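Local coordinates for PEPTIDE N-myristoyltransferase (Saccharomyces cerevisiae, PDB 1IIC), which catalyses transfer of the myristoyl group from myristoyl-CoA to the N-terminal glycine of peptide and protein substrates, at residues L191-L196 / H208-M213; A339-L344 / L375-F380; E241-Y246 / E259-N264; H263-E268 / T291-F296. One frame throughout, in Å; residues are numbered along the deposited sequence.

Interaction 1. Residues L191-L196 / H208-M213; sequences LNWKKL and HTEEDM
Lys194 NZ is drawn between two carboxylates, both at long range: Glu210 OE1 across the contact, in a stretched salt bridge of 3.6 Å, and Glu198 of its own helix, in a weak ion pair. This tether lies beside the main body of the contact, a helix-helix packing in which the first turn of helix 193-198 leans on the first turn of helix 210-217 through a Met-aromatic pair. Trp193 swings its indole across the gap with CG anti to the backbone N (chi1 -168°), laying one face against Met213. Met213 CB sits over the six-membered ring, 3.6 Å from its centroid and displaced toward the CD2-CE2 bond that the two rings share, a CH-pi contact whose closest approach is 3.4 Å to Trp193 CE2. Beyond CB the methionine chain bends twice, and SD comes obliquely toward the five-membered ring, 5.4 Å from its centroid. Glu210 approaches the indole at its edge, its CG 3.7 Å from Trp193 CH2 and near the ring plane, while its carboxylate carries on toward the lysine. Ile214 and Asn217 of helix 210-217 also touch the indole, and Tyr197 stacks with it. Both helices begin at side-chain caps. Asn192 OD1 accepts weakly from Lys195 N. Thr209 and Asp212 form a capping box, the Asp212 carboxylate turned back to Thr209 N; Thr209 OG1 also accepts weakly from Glu211 N. Trp193 NE1 is buried without a hydrogen-bond partner in the model; Met213 CE lies 3.8 Å from this Trp193 NE1.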
# COMPACT_ATOMS: atom_id res chain seq x y z
N LEU A 191 -9.27 9.53 -14.38
CA LEU A 191 -8.74 10.87 -14.56
C LEU A 191 -8.67 11.14 -16.06
O LEU A 191 -8.93 12.24 -16.53
CB LEU A 191 -7.34 10.96 -13.93
CG LEU A 191 -7.28 10.68 -12.42
CD1 LEU A 191 -5.85 10.71 -11.92
CD2 LEU A 191 -8.14 11.72 -11.68
N ASN A 192 -8.31 10.10 -16.80
CA ASN A 192 -8.22 10.18 -18.25
C ASN A 192 -9.16 9.10 -18.79
O ASN A 192 -8.71 8.06 -19.26
CB ASN A 192 -6.79 9.89 -18.68
CG ASN A 192 -6.52 10.32 -20.10
OD1 ASN A 192 -7.35 10.12 -20.98
ND2 ASN A 192 -5.35 10.91 -20.32
N TRP A 193 -10.46 9.36 -18.75
CA TRP A 193 -11.43 8.36 -19.21
C TRP A 193 -11.18 7.81 -20.60
O TRP A 193 -11.04 6.60 -20.77
CB TRP A 193 -12.87 8.89 -19.17
CG TRP A 193 -13.86 7.77 -19.37
CD1 TRP A 193 -14.37 6.95 -18.40
CD2 TRP A 193 -14.38 7.27 -20.61
NE1 TRP A 193 -15.16 5.98 -18.96
CE2 TRP A 193 -15.19 6.16 -20.32
CE3 TRP A 193 -14.23 7.67 -21.95
CZ2 TRP A 193 -15.85 5.42 -21.31
CZ3 TRP A 193 -14.89 6.94 -22.94
CH2 TRP A 193 -15.69 5.83 -22.62
N LYS A 194 -11.14 8.69 -21.59
CA LYS A 194 -10.95 8.26 -22.97
C LYS A 194 -9.82 7.24 -23.12
O LYS A 194 -10.00 6.23 -23.79
CB LYS A 194 -10.70 9.47 -23.87
CG LYS A 194 -10.80 9.14 -25.35
CD LYS A 194 -10.69 10.38 -26.23
CE LYS A 194 -10.83 10.03 -27.70
NZ LYS A 194 -12.14 9.37 -27.98
N LYS A 195 -8.67 7.49 -22.50
CA LYS A 195 -7.55 6.55 -22.59
C LYS A 195 -7.80 5.26 -21.83
O LYS A 195 -7.42 4.19 -22.29
CB LYS A 195 -6.27 7.21 -22.08
CG LYS A 195 -5.06 6.27 -22.02
CD LYS A 195 -3.83 6.99 -21.47
CE LYS A 195 -2.62 6.08 -21.41
NZ LYS A 195 -1.39 6.76 -20.86
N LEU A 196 -8.42 5.35 -20.65
CA LEU A 196 -8.71 4.14 -19.87
C LEU A 196 -9.60 3.22 -20.70
O LEU A 196 -9.41 2.00 -20.72
CB LEU A 196 -9.43 4.50 -18.57
CG LEU A 196 -8.59 5.15 -17.47
CD1 LEU A 196 -9.49 5.55 -16.30
CD2 LEU A 196 -7.51 4.17 -17.00
N HIS A 208 -24.96 5.05 -22.55
CA HIS A 208 -24.03 6.18 -22.48
C HIS A 208 -23.13 6.31 -23.70
O HIS A 208 -22.71 5.31 -24.29
CB HIS A 208 -23.13 6.07 -21.24
CG HIS A 208 -23.84 6.31 -19.95
ND1 HIS A 208 -24.66 5.37 -19.36
CD2 HIS A 208 -23.85 7.38 -19.12
CE1 HIS A 208 -25.14 5.86 -18.23
NE2 HIS A 208 -24.67 7.07 -18.06
N THR A 209 -22.84 7.55 -24.07
CA THR A 209 -21.95 7.81 -25.18
C THR A 209 -20.58 8.07 -24.57
O THR A 209 -20.48 8.35 -23.37
CB THR A 209 -22.38 9.06 -25.98
OG1 THR A 209 -21.40 9.33 -26.99
CG2 THR A 209 -22.49 10.26 -25.07
N GLU A 210 -19.52 7.98 -25.37
CA GLU A 210 -18.19 8.22 -24.85
C GLU A 210 -18.10 9.67 -24.39
O GLU A 210 -17.25 10.03 -23.59
CB GLU A 210 -17.13 7.93 -25.93
CG GLU A 210 -16.78 6.45 -26.06
CD GLU A 210 -15.67 6.18 -27.06
OE1 GLU A 210 -14.65 6.90 -27.03
OE2 GLU A 210 -15.82 5.24 -27.87
N GLU A 211 -19.00 10.50 -24.91
CA GLU A 211 -19.02 11.91 -24.55
C GLU A 211 -19.60 12.12 -23.16
O GLU A 211 -19.17 13.01 -22.44
CB GLU A 211 -19.82 12.70 -25.58
CG GLU A 211 -19.26 12.61 -27.00
CD GLU A 211 -19.93 13.58 -27.96
OE1 GLU A 211 -19.97 14.79 -27.64
OE2 GLU A 211 -20.40 13.14 -29.03
N ASP A 212 -20.59 11.30 -22.79
CA ASP A 212 -21.20 11.41 -21.46
C ASP A 212 -20.12 11.23 -20.43
O ASP A 212 -19.95 12.05 -19.53
CB ASP A 212 -22.22 10.29 -21.20
CG ASP A 212 -23.36 10.29 -22.18
OD1 ASP A 212 -23.78 11.39 -22.61
OD2 ASP A 212 -23.84 9.19 -22.51
N MET A 213 -19.41 10.12 -20.58
CA MET A 213 -18.34 9.70 -19.69
C MET A 213 -17.21 10.70 -19.54
O MET A 213 -16.79 11.01 -18.43
CB MET A 213 -17.80 8.36 -20.18
CG MET A 213 -18.90 7.33 -20.47
SD MET A 213 -19.93 6.95 -19.02
CE MET A 213 -18.82 5.88 -18.09

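Interaction 2. Residues A339-L344 / L375-F380; sequences ALKTRL and LDDLKF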
# COMPACT_ATOMS: atom_id res chain seq x y z
N ALA A 339 -17.92 18.14 9.26
CA ALA A 339 -16.78 19.02 9.06
C ALA A 339 -15.64 18.30 8.34
O ALA A 339 -15.03 18.86 7.43
CB ALA A 339 -16.31 19.56 10.40
N LEU A 340 -15.35 17.06 8.74
CA LEU A 340 -14.28 16.25 8.14
C LEU A 340 -14.59 15.90 6.68
O LEU A 340 -13.71 15.98 5.82
CB LEU A 340 -14.08 14.94 8.92
CG LEU A 340 -12.72 14.22 8.97
CD1 LEU A 340 -12.94 12.73 8.79
CD2 LEU A 340 -11.75 14.73 7.91
N LYS A 341 -15.83 15.50 6.41
CA LYS A 341 -16.23 15.13 5.06
C LYS A 341 -16.07 16.28 4.07
O LYS A 341 -15.60 16.09 2.95
CB LYS A 341 -17.67 14.65 5.04
CG LYS A 341 -18.09 14.31 3.63
CD LYS A 341 -19.53 13.94 3.48
CE LYS A 341 -19.77 13.50 2.05
NZ LYS A 341 -21.21 13.53 1.68
N THR A 342 -16.47 17.48 4.48
CA THR A 342 -16.36 18.65 3.62
C THR A 342 -14.89 18.96 3.30
O THR A 342 -14.57 19.34 2.18
CB THR A 342 -17.01 19.89 4.25
OG1 THR A 342 -18.41 19.65 4.43
CG2 THR A 342 -16.84 21.12 3.34
N ARG A 343 -14.01 18.80 4.29
CA ARG A 343 -12.60 19.10 4.06
C ARG A 343 -11.92 18.04 3.19
O ARG A 343 -11.18 18.36 2.26
CB ARG A 343 -11.87 19.22 5.40
CG ARG A 343 -10.48 19.82 5.30
CD ARG A 343 -10.52 21.14 4.53
NE ARG A 343 -9.27 21.87 4.62
CZ ARG A 343 -9.05 23.05 4.05
NH1 ARG A 343 -10.01 23.63 3.33
NH2 ARG A 343 -7.89 23.66 4.23
N LEU A 344 -12.19 16.77 3.47
CA LEU A 344 -11.61 15.68 2.70
C LEU A 344 -12.07 15.73 1.26
O LEU A 344 -11.28 15.52 0.34
CB LEU A 344 -11.96 14.32 3.33
CG LEU A 344 -11.37 14.05 4.73
CD1 LEU A 344 -11.67 12.61 5.12
CD2 LEU A 344 -9.86 14.30 4.73
N LEU A 375 -15.05 8.96 -1.12
CA LEU A 375 -15.02 8.04 -2.25
C LEU A 375 -16.14 8.19 -3.30
O LEU A 375 -15.86 8.48 -4.46
CB LEU A 375 -14.95 6.59 -1.74
CG LEU A 375 -13.63 5.79 -1.84
CD1 LEU A 375 -12.42 6.68 -1.99
CD2 LEU A 375 -13.49 4.88 -0.61
N ASP A 376 -17.40 8.01 -2.90
CA ASP A 376 -18.51 8.12 -3.86
C ASP A 376 -18.72 9.53 -4.43
O ASP A 376 -18.94 9.69 -5.64
CB ASP A 376 -19.82 7.66 -3.22
CG ASP A 376 -19.82 6.18 -2.88
OD1 ASP A 376 -19.42 5.36 -3.74
OD2 ASP A 376 -20.22 5.84 -1.74
N ASP A 377 -18.66 10.54 -3.58
CA ASP A 377 -18.86 11.90 -4.03
C ASP A 377 -17.81 12.35 -5.04
O ASP A 377 -18.10 13.17 -5.91
CB ASP A 377 -18.87 12.86 -2.84
CG ASP A 377 -20.02 12.59 -1.90
OD1 ASP A 377 -21.03 12.00 -2.35
OD2 ASP A 377 -19.93 12.98 -0.71
N LEU A 378 -16.61 11.81 -4.92
CA LEU A 378 -15.53 12.19 -5.82
C LEU A 378 -15.39 11.23 -6.99
O LEU A 378 -14.40 11.25 -7.73
CB LEU A 378 -14.22 12.31 -5.04
CG LEU A 378 -14.26 13.45 -4.02
CD1 LEU A 378 -12.90 13.59 -3.33
CD2 LEU A 378 -14.61 14.76 -4.76
N LYS A 379 -16.40 10.38 -7.15
CA LYS A 379 -16.46 9.44 -8.26
C LYS A 379 -15.44 8.31 -8.32
O LYS A 379 -15.04 7.89 -9.41
CB LYS A 379 -16.46 10.23 -9.58
CG LYS A 379 -17.54 11.31 -9.59
CD LYS A 379 -17.51 12.20 -10.82
CE LYS A 379 -18.58 13.28 -10.71
NZ LYS A 379 -18.45 14.33 -11.75
N PHE A 380 -14.99 7.83 -7.17
CA PHE A 380 -14.08 6.70 -7.16
C PHE A 380 -15.04 5.54 -7.34
O PHE A 380 -15.81 5.23 -6.43
CB PHE A 380 -13.35 6.55 -5.82
CG PHE A 380 -12.24 7.54 -5.62
CD1 PHE A 380 -12.52 8.87 -5.33
CD2 PHE A 380 -10.92 7.14 -5.76
CE1 PHE A 380 -11.49 9.80 -5.18
CE2 PHE A 380 -9.88 8.06 -5.61
CZ PHE A 380 -10.16 9.39 -5.32
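The carboxylate of Asp377 is the flat group that crosses this contact, meeting the ammonium of Lys341, while within the same loop the Phe380 ring is packed by its neighbours: Leu375 CD1 sits 3.7 Å above one face of the Phe380 ring, offset toward the rim, and Leu378 CB lies in plane at its edge. Lys341 reaches out from its helix as a fully extended chain, CG anti to the backbone N (chi1 178°), and comes to Asp377 at about a right angle. Its NZ is modelled 2.8 Å from Asp377 OD2 as a salt bridge with a weak hydrogen bond; the pairing is plausible, but the exact length is doubtful because OD2 is placed too close to the lysine chain. The bridge ties helix 334-357 to the loop that leads into strand 381-392, in the C-terminal half of the N-myristoyltransferase fold. A type I turn from Asp376 to Lys379 shapes this loop; Lys379 N bonds to Asp376 O at 3.0 Å, and Phe380 N to Leu375 O at 2.9 Å. Replacing Lys341 by a methionine would probably leave the Asp377 carboxylate without its cationic mate and this corner of the loop less firmly tied to the helix. Beneath the charged pair Leu378 faces the helix, its CD1 4.5 Å from Leu344 O, and continues onto Ile348 and Tyr349 one turn further along.

Interaction 3. Residues E241-Y246 / E259-N264; sequences ELFKRY and EEFEHN
From Glu241 to Tyr246 the helix sets one side chain, Phe243, against Phe261 of helix 258-265. At the start, Glu241 O accepts from Arg245 N (2.9 Å), and Leu242 O from Tyr246 N (3.0 Å), the regular i to i+4 bonds of the helix. Phe243 follows with CG anti to the backbone N (chi1 180°), which carries its ring off the helix and into the space between the two helices. There Phe243 CD2 comes 3.5 Å from Phe261 CE1, and Phe243 CG stands 3.7 Å from the same Phe261 CE1, while Phe243 CD2 lies at the edge of the Phe261 ring, near its plane. Phe261 is thrown out in the same way, its chi1 at -173°. The ring centroids are 5.4 Å apart and the planes 50° from each other, so the pair is oblique, neither stacked nor edge-to-face. An alanine in place of Phe243 is likely to open a gap beside Phe261 CE1 and remove part of the packing that holds that ring. Further on, Tyr246 turns its ring to Phe250 and to Ala321 of strand 311-322, a strand that Phe243 also touches. The pair belongs to an aromatic cluster between the two helices and this strand, with Tyr319 against Phe243 and Phe240 edge-to-face with Phe261. The nearest CA atoms, those of Phe243 and Phe261, are 9.6 Å apart, too far for the backbones to meet. With no hydrogen bond or charge across it, the contact rests on ring-to-ring dispersion and the burial of apolar surface.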
# COMPACT_ATOMS: atom_id res chain seq x y z
N GLU A 241 3.42 16.03 13.38
CA GLU A 241 2.58 16.03 14.57
C GLU A 241 1.11 16.03 14.15
O GLU A 241 0.28 15.37 14.77
CB GLU A 241 2.89 17.27 15.43
CG GLU A 241 2.79 17.01 16.92
CD GLU A 241 3.92 16.12 17.44
OE1 GLU A 241 3.69 15.39 18.43
OE2 GLU A 241 5.04 16.18 16.89
N LEU A 242 0.79 16.77 13.09
CA LEU A 242 -0.58 16.81 12.59
C LEU A 242 -0.97 15.40 12.15
O LEU A 242 -2.07 14.92 12.43
CB LEU A 242 -0.67 17.75 11.39
CG LEU A 242 -1.99 17.71 10.59
CD1 LEU A 242 -3.13 18.14 11.48
CD2 LEU A 242 -1.88 18.62 9.37
N PHE A 243 -0.06 14.73 11.45
CA PHE A 243 -0.30 13.38 10.94
C PHE A 243 -0.54 12.40 12.08
O PHE A 243 -1.56 11.71 12.11
CB PHE A 243 0.88 12.91 10.10
CG PHE A 243 0.71 11.53 9.55
CD1 PHE A 243 -0.29 11.26 8.61
CD2 PHE A 243 1.51 10.49 9.99
CE1 PHE A 243 -0.47 9.97 8.12
CE2 PHE A 243 1.34 9.20 9.50
CZ PHE A 243 0.35 8.94 8.57
N LYS A 244 0.41 12.34 13.01
CA LYS A 244 0.32 11.46 14.17
C LYS A 244 -0.98 11.68 14.93
O LYS A 244 -1.63 10.73 15.37
CB LYS A 244 1.50 11.71 15.11
CG LYS A 244 1.36 11.05 16.47
CD LYS A 244 2.57 11.31 17.37
CE LYS A 244 2.37 10.66 18.74
NZ LYS A 244 3.55 10.82 19.65
N ARG A 245 -1.35 12.94 15.09
CA ARG A 245 -2.55 13.29 15.81
C ARG A 245 -3.78 12.72 15.10
O ARG A 245 -4.59 12.02 15.72
CB ARG A 245 -2.66 14.82 15.90
CG ARG A 245 -3.20 15.33 17.20
CD ARG A 245 -4.64 14.92 17.43
NE ARG A 245 -5.47 16.09 17.70
CZ ARG A 245 -5.23 16.97 18.66
NH1 ARG A 245 -4.16 16.82 19.44
NH2 ARG A 245 -6.03 18.02 18.82
N TYR A 246 -3.90 13.01 13.81
CA TYR A 246 -5.03 12.52 13.02
C TYR A 246 -5.09 10.98 13.04
O TYR A 246 -6.13 10.41 13.35
CB TYR A 246 -4.93 13.05 11.59
CG TYR A 246 -5.98 12.50 10.66
CD1 TYR A 246 -5.69 11.42 9.82
CD2 TYR A 246 -7.28 12.98 10.68
CE1 TYR A 246 -6.68 10.84 9.03
CE2 TYR A 246 -8.27 12.41 9.90
CZ TYR A 246 -7.96 11.33 9.08
OH TYR A 246 -8.94 10.74 8.32
N GLU A 259 12.19 10.67 11.09
CA GLU A 259 13.11 10.28 10.04
C GLU A 259 12.39 9.45 8.98
O GLU A 259 12.45 9.76 7.79
CB GLU A 259 14.27 9.49 10.65
CG GLU A 259 15.27 8.98 9.65
CD GLU A 259 16.41 8.25 10.32
OE1 GLU A 259 16.14 7.51 11.29
OE2 GLU A 259 17.57 8.43 9.88
N GLU A 260 11.71 8.40 9.41
CA GLU A 260 10.97 7.55 8.48
C GLU A 260 9.95 8.39 7.74
O GLU A 260 9.82 8.30 6.53
CB GLU A 260 10.25 6.43 9.24
CG GLU A 260 11.20 5.46 9.89
CD GLU A 260 10.50 4.47 10.81
OE1 GLU A 260 11.16 3.48 11.22
OE2 GLU A 260 9.32 4.67 11.12
N PHE A 261 9.23 9.23 8.49
CA PHE A 261 8.21 10.08 7.90
C PHE A 261 8.78 10.94 6.79
O PHE A 261 8.20 11.03 5.70
CB PHE A 261 7.59 10.98 8.96
CG PHE A 261 6.42 11.78 8.45
CD1 PHE A 261 5.12 11.28 8.54
CD2 PHE A 261 6.62 13.01 7.83
CE1 PHE A 261 4.04 11.99 8.02
CE2 PHE A 261 5.55 13.72 7.30
CZ PHE A 261 4.26 13.21 7.39
N GLU A 262 9.90 11.59 7.06
CA GLU A 262 10.51 12.46 6.06
C GLU A 262 10.99 11.68 4.84
O GLU A 262 10.81 12.11 3.70
CB GLU A 262 11.67 13.24 6.69
CG GLU A 262 12.38 14.14 5.71
CD GLU A 262 13.23 15.19 6.40
OE1 GLU A 262 13.95 15.93 5.69
OE2 GLU A 262 13.18 15.27 7.65
N HIS A 263 11.61 10.53 5.06
CA HIS A 263 12.08 9.73 3.93
C HIS A 263 10.90 9.29 3.07
O HIS A 263 10.98 9.26 1.84
CB HIS A 263 12.81 8.48 4.42
CG HIS A 263 13.06 7.49 3.33
ND1 HIS A 263 14.09 7.60 2.43
CD2 HIS A 263 12.32 6.43 2.92
CE1 HIS A 263 13.99 6.66 1.51
NE2 HIS A 263 12.92 5.94 1.78
N ASN A 264 9.80 8.95 3.73
CA ASN A 264 8.62 8.45 3.04
C ASN A 264 7.80 9.49 2.29
O ASN A 264 7.13 9.17 1.31
CB ASN A 264 7.73 7.73 4.05
CG ASN A 264 6.92 6.63 3.41
OD1 ASN A 264 5.76 6.43 3.75
ND2 ASN A 264 7.54 5.89 2.50

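Interaction 4. Residues H263-E268 / T291-F296; sequences HNFIGE and TDFFSF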
# COMPACT_ATOMS: atom_id res chain seq x y z
N HIS A 263 11.61 10.53 5.06
CA HIS A 263 12.08 9.73 3.93
C HIS A 263 10.90 9.29 3.07
O HIS A 263 10.98 9.26 1.84
CB HIS A 263 12.81 8.48 4.42
CG HIS A 263 13.06 7.49 3.33
ND1 HIS A 263 14.09 7.60 2.43
CD2 HIS A 263 12.32 6.43 2.92
CE1 HIS A 263 13.99 6.66 1.51
NE2 HIS A 263 12.92 5.94 1.78
N ASN A 264 9.80 8.95 3.73
CA ASN A 264 8.62 8.45 3.04
C ASN A 264 7.80 9.49 2.29
O ASN A 264 7.13 9.17 1.31
CB ASN A 264 7.73 7.73 4.05
CG ASN A 264 6.92 6.63 3.41
OD1 ASN A 264 5.76 6.43 3.75
ND2 ASN A 264 7.54 5.89 2.50
N PHE A 265 7.84 10.75 2.72
CA PHE A 265 7.02 11.75 2.06
C PHE A 265 7.72 12.80 1.21
O PHE A 265 7.08 13.50 0.43
CB PHE A 265 6.09 12.37 3.10
CG PHE A 265 5.14 11.37 3.70
CD1 PHE A 265 5.31 10.90 4.99
CD2 PHE A 265 4.11 10.83 2.92
CE1 PHE A 265 4.48 9.91 5.50
CE2 PHE A 265 3.28 9.83 3.43
CZ PHE A 265 3.47 9.37 4.72
N ILE A 266 9.04 12.91 1.34
CA ILE A 266 9.78 13.84 0.50
C ILE A 266 10.71 12.97 -0.34
O ILE A 266 11.71 12.46 0.15
CB ILE A 266 10.57 14.87 1.34
CG1 ILE A 266 9.59 15.72 2.14
CG2 ILE A 266 11.43 15.76 0.41
CD1 ILE A 266 10.24 16.73 3.07
N GLY A 267 10.34 12.77 -1.60
CA GLY A 267 11.12 11.93 -2.48
C GLY A 267 12.50 12.43 -2.85
O GLY A 267 12.95 13.48 -2.39
N GLU A 268 13.16 11.64 -3.69
CA GLU A 268 14.50 11.95 -4.17
C GLU A 268 14.43 13.24 -4.97
O GLU A 268 13.57 13.41 -5.83
CB GLU A 268 15.00 10.80 -5.05
CG GLU A 268 15.04 9.44 -4.33
CD GLU A 268 15.07 8.23 -5.28
OE1 GLU A 268 13.99 7.81 -5.79
OE2 GLU A 268 16.18 7.69 -5.52
N THR A 291 -2.50 22.95 8.39
CA THR A 291 -3.74 22.31 8.78
C THR A 291 -4.16 21.10 7.95
O THR A 291 -5.08 20.39 8.33
CB THR A 291 -4.88 23.34 8.73
OG1 THR A 291 -4.96 23.89 7.41
CG2 THR A 291 -4.64 24.46 9.74
N ASP A 292 -3.50 20.86 6.82
CA ASP A 292 -3.84 19.73 5.96
C ASP A 292 -2.62 19.08 5.33
O ASP A 292 -1.57 19.71 5.16
CB ASP A 292 -4.80 20.17 4.84
CG ASP A 292 -6.07 20.80 5.38
OD1 ASP A 292 -6.09 22.04 5.55
OD2 ASP A 292 -7.04 20.06 5.64
N PHE A 293 -2.76 17.82 4.97
CA PHE A 293 -1.67 17.07 4.38
C PHE A 293 -2.23 15.87 3.65
O PHE A 293 -3.11 15.19 4.15
CB PHE A 293 -0.71 16.61 5.49
CG PHE A 293 0.14 15.42 5.11
CD1 PHE A 293 -0.11 14.17 5.66
CD2 PHE A 293 1.19 15.55 4.21
CE1 PHE A 293 0.67 13.07 5.32
CE2 PHE A 293 1.97 14.45 3.85
CZ PHE A 293 1.71 13.21 4.41
N PHE A 294 -1.74 15.64 2.44
CA PHE A 294 -2.17 14.48 1.68
C PHE A 294 -1.10 14.09 0.68
O PHE A 294 -0.32 14.92 0.22
CB PHE A 294 -3.53 14.72 1.00
CG PHE A 294 -3.49 15.74 -0.10
CD1 PHE A 294 -4.09 16.98 0.07
CD2 PHE A 294 -2.91 15.43 -1.33
CE1 PHE A 294 -4.11 17.91 -0.97
CE2 PHE A 294 -2.93 16.36 -2.38
CZ PHE A 294 -3.53 17.59 -2.19
N SER A 295 -1.06 12.80 0.36
CA SER A 295 -0.06 12.32 -0.57
C SER A 295 -0.59 11.19 -1.43
O SER A 295 -1.61 10.58 -1.11
CB SER A 295 1.16 11.83 0.20
OG SER A 295 0.80 10.75 1.04
N PHE A 296 0.10 10.93 -2.52
CA PHE A 296 -0.24 9.83 -3.40
C PHE A 296 1.06 9.42 -4.07
O PHE A 296 2.00 10.22 -4.15
CB PHE A 296 -1.31 10.24 -4.43
CG PHE A 296 -0.90 11.37 -5.36
CD1 PHE A 296 -0.16 11.11 -6.51
CD2 PHE A 296 -1.32 12.68 -5.11
CE1 PHE A 296 0.16 12.15 -7.41
CE2 PHE A 296 -1.01 13.72 -6.00
CZ PHE A 296 -0.27 13.46 -7.15
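Phe265, at the end of helix 258-265, gives the largest surface to this contact and offers one ring face to strand 290-303. Phe293 meets that face with its edge: Phe293 CZ is 3.7 Å from Phe265 CD2, offset toward the rim of the face. The planes stand at 90° with centroids 5.2 Å apart, a T-shaped pair, reached because Phe293 CG lies roughly anti to its backbone N (chi1 158°) and the ring points end-on at its partner. On the opposite face of Phe265, Asn264 OD1 lies 3.8 Å above the plane; this oxygen is also hydrogen-bonded to Tyr318 OH. Ser295, two residues after Phe293 and so on the same side of the strand, brings its OG obliquely to 3.6 Å from Phe265 CE2. That hydroxyl is bonded to Tyr319 O of the adjacent strand 311-322, which satisfies it within this apolar setting. All three residues are buried, and no hydrogen bond crosses between the two segments. The end of helix 258-265 thus packs on one face of the mixed sheet that contains strands 278-284, 290-303 and 311-322, the helix-on-sheet layering of the GNAT-like C-terminal half of N-myristoyltransferase.

How the interactions relate
Interactions 3 and 4 form one core: their centres are 9 Å apart, both use helix 258-265, and Phe293 CZ lies 3.9 Å from Phe261 CZ, so the aromatic packing runs on from one contact to the other. Leu242 also packs on the start of strand 290-303, its CD2 3.6 Å from Thr291 C. Interaction 2 is tied to interaction 4 by the salt bridge of Arg343 NH2 to Asp292 OD1 at 2.8 Å, although the centres of the two are 20 Å apart. Interaction 1 stands apart, its nearest atoms about 7 Å from those of interaction 2. All four are structural packing of the fold; no role in binding myristoyl-CoA or in catalysis is assigned to them.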